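Local coordinates for protein ubiquitin-like-specific protease 2 (Saccharomyces cerevisiae, PDB 5LNB) that is a thiol protease of the peptidase C48 family that removes SUMO from proteins, captured here as its catalytic domain, at residues A[102-108]-A[185-190]. Sequence-based numbering, arbitrary orientation.
Sequences VNNTDLF and YALDKY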
loop_
_atom_site.group_PDB
_atom_site.type_symbol
_atom_site.label_atom_id
_atom_site.label_comp_id
_atom_site.label_asym_id
_atom_site.label_seq_id
_atom_site.Cartn_x
_atom_site.Cartn_y
_atom_site.Cartn_z
ATOM N N VAL A 102 9.557 -13.987 3.336
ATOM C CA VAL A 102 9.269 -14.163 1.915
ATOM C C VAL A 102 9.363 -15.622 1.482
ATOM O O VAL A 102 9.402 -15.902 0.279
ATOM C CB VAL A 102 10.192 -13.295 1.047
ATOM C CG1 VAL A 102 10.059 -11.833 1.440
ATOM C CG2 VAL A 102 11.642 -13.784 1.154
ATOM N N ASN A 103 9.417 -16.559 2.429
ATOM C CA ASN A 103 9.385 -17.969 2.070
ATOM C C ASN A 103 8.098 -18.290 1.319
ATOM O O ASN A 103 7.012 -17.832 1.681
ATOM C CB ASN A 103 9.503 -18.844 3.321
ATOM C CG ASN A 103 9.580 -20.334 2.987
ATOM O OD1 ASN A 103 8.648 -21.097 3.259
ATOM N ND2 ASN A 103 10.691 -20.748 2.381
ATOM N N ASN A 104 8.224 -19.081 0.258
ATOM C CA ASN A 104 7.080 -19.501 -0.548
ATOM C C ASN A 104 6.336 -18.316 -1.149
ATOM O O ASN A 104 5.113 -18.350 -1.298
ATOM C CB ASN A 104 6.129 -20.386 0.257
ATOM C CG ASN A 104 6.615 -21.830 0.330
ATOM O OD1 ASN A 104 7.517 -22.230 -0.417
ATOM N ND2 ASN A 104 6.018 -22.620 1.223
ATOM N N THR A 105 7.073 -17.272 -1.505
ATOM C CA THR A 105 6.585 -16.189 -2.347
ATOM C C THR A 105 7.192 -16.315 -3.737
ATOM O O THR A 105 8.161 -17.050 -3.961
ATOM C CB THR A 105 6.952 -14.817 -1.777
ATOM O OG1 THR A 105 8.382 -14.716 -1.713
ATOM C CG2 THR A 105 6.329 -14.606 -0.391
ATOM N N ASP A 106 6.630 -15.558 -4.669
ATOM C CA ASP A 106 7.075 -15.589 -6.049
ATOM C C ASP A 106 6.923 -14.180 -6.614
ATOM O O ASP A 106 6.148 -13.931 -7.533
ATOM C CB ASP A 106 6.276 -16.629 -6.834
ATOM C CG ASP A 106 6.752 -16.781 -8.262
ATOM O OD1 ASP A 106 7.867 -16.314 -8.582
ATOM O OD2 ASP A 106 6.005 -17.381 -9.066
ATOM N N LEU A 107 7.690 -13.236 -6.059
ATOM C CA LEU A 107 7.450 -11.817 -6.341
ATOM C C LEU A 107 7.685 -11.459 -7.804
ATOM O O LEU A 107 7.015 -10.564 -8.334
ATOM C CB LEU A 107 8.327 -10.938 -5.448
ATOM C CG LEU A 107 8.042 -11.063 -3.947
ATOM C CD1 LEU A 107 8.942 -10.142 -3.122
ATOM C CD2 LEU A 107 6.558 -10.782 -3.682
ATOM N N PHE A 108 8.628 -12.124 -8.471
ATOM C CA PHE A 108 8.944 -11.751 -9.843
ATOM C C PHE A 108 7.908 -12.249 -10.846
ATOM O O PHE A 108 8.047 -11.965 -12.038
ATOM C CB PHE A 108 10.345 -12.252 -10.225
ATOM C CG PHE A 108 11.474 -11.436 -9.624
ATOM C CD1 PHE A 108 11.409 -10.984 -8.314
ATOM C CD2 PHE A 108 12.599 -11.126 -10.374
ATOM C CE1 PHE A 108 12.441 -10.247 -7.762
ATOM C CE2 PHE A 108 13.632 -10.385 -9.827
ATOM C CZ PHE A 108 13.553 -9.947 -8.522
ATOM N N TYR A 185 16.808 -11.386 -3.437
ATOM C CA TYR A 185 15.651 -12.214 -3.753
ATOM C C TYR A 185 15.835 -12.921 -5.089
ATOM O O TYR A 185 15.612 -14.130 -5.203
ATOM C CB TYR A 185 14.387 -11.352 -3.766
ATOM C CG TYR A 185 13.111 -12.147 -3.858
ATOM C CD1 TYR A 185 12.585 -12.506 -5.096
ATOM C CD2 TYR A 185 12.434 -12.554 -2.705
ATOM C CE1 TYR A 185 11.415 -13.240 -5.189
ATOM C CE2 TYR A 185 11.248 -13.283 -2.787
ATOM C CZ TYR A 185 10.749 -13.629 -4.034
ATOM O OH TYR A 185 9.584 -14.357 -4.150
ATOM N N ALA A 186 16.236 -12.169 -6.118
ATOM C CA ALA A 186 16.439 -12.748 -7.442
ATOM C C ALA A 186 17.442 -13.896 -7.400
ATOM O O ALA A 186 17.236 -14.940 -8.033
ATOM C CB ALA A 186 16.913 -11.662 -8.410
ATOM N N LEU A 187 18.549 -13.708 -6.682
ATOM C CA LEU A 187 19.563 -14.749 -6.608
ATOM C C LEU A 187 19.046 -15.952 -5.831
ATOM O O LEU A 187 19.256 -17.101 -6.235
ATOM C CB LEU A 187 20.834 -14.190 -5.966
ATOM C CG LEU A 187 22.002 -15.175 -5.902
ATOM C CD1 LEU A 187 22.497 -15.533 -7.296
ATOM C CD2 LEU A 187 23.153 -14.626 -5.071
ATOM N N ASP A 188 18.346 -15.696 -4.726
ATOM C CA ASP A 188 17.860 -16.762 -3.864
ATOM C C ASP A 188 16.786 -17.598 -4.554
ATOM O O ASP A 188 16.878 -18.827 -4.590
ATOM C CB ASP A 188 17.320 -16.154 -2.570
ATOM C CG ASP A 188 16.798 -17.194 -1.597
ATOM O OD1 ASP A 188 17.254 -18.359 -1.655
ATOM O OD2 ASP A 188 15.930 -16.837 -0.768
ATOM N N LYS A 189 15.746 -16.957 -5.090
ATOM C CA LYS A 189 14.616 -17.743 -5.577
ATOM C C LYS A 189 14.824 -18.248 -6.995
ATOM O O LYS A 189 14.337 -19.331 -7.328
ATOM C CB LYS A 189 13.309 -16.941 -5.532
ATOM C CG LYS A 189 12.926 -16.406 -4.165
ATOM C CD LYS A 189 12.897 -17.496 -3.134
ATOM C CE LYS A 189 12.417 -16.960 -1.794
ATOM N NZ LYS A 189 12.591 -17.991 -0.719
ATOM N N TYR A 190 15.514 -17.482 -7.844
ATOM C CA TYR A 190 15.626 -17.827 -9.251
ATOM C C TYR A 190 17.056 -17.989 -9.738
ATOM O O TYR A 190 17.250 -18.247 -10.924
ATOM C CB TYR A 190 14.934 -16.776 -10.127
ATOM C CG TYR A 190 13.609 -16.288 -9.611
ATOM C CD1 TYR A 190 12.459 -17.081 -9.710
ATOM C CD2 TYR A 190 13.495 -15.020 -9.032
ATOM C CE1 TYR A 190 11.227 -16.618 -9.244
ATOM C CE2 TYR A 190 12.274 -14.554 -8.553
ATOM C CZ TYR A 190 11.148 -15.355 -8.660
ATOM O OH TYR A 190 9.943 -14.880 -8.191
HETATM O O HOH W 1 10.604 -19.933 -0.832
#
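Tyr185 and Tyr190, five residues apart at the C-terminal end of helix 172-190, reach into the loop 102-108; the closest backbone approaches include Asp106 CA to Lys189 CA at 7.9 Å. That loop opens with a type II beta turn from Val102 to Thr105 and enters a 3-10 segment at Leu107. Tyr185, its CG turned opposite the backbone N (chi1 -170°), places OH between the Thr105 side chain and the Leu107 amide: OH donates to Thr105 OG1 at 2.7 Å and accepts the N-H of Leu107 (N to OH 2.9 Å, N-H...O 166°). A chain of hydrogen bonds thus runs from Leu107 N through both hydroxyls to Val102 O. Leu107 CD1 makes a CH-pi contact over one face of the Tyr185 ring, 4.1 Å from its centroid, while Lys189 CG lies over the opposite face and Val102 CB meets the edge. Tyr190 OH repeats the dual role: it donates to Asp106 OD1 at 2.6 Å, nearly along the C-O axis, and accepts from Phe108 N at 3.1 Å. Phe108, Tyr185 and Tyr190 form an aromatic cluster. The Phe108 and Tyr185 rings are nearly parallel (planes at 18°) but slid well aside, centroids 5.6 Å apart, whereas Phe108 CG meets Tyr190 CE2 at 3.4 Å; Leu131 and Leu135 pack against Phe108. A water joins Asn104 N to Lys189 NZ. A phenylalanine in place of Tyr185 would probably leave Leu107 N without its acceptor and Thr105 OG1 without its donor. Two phenols, each donor and acceptor at once, therefore tie the loop between helix 94-98 and strand 112-119 to helix 172-190 in this Ulp1-family catalytic domain.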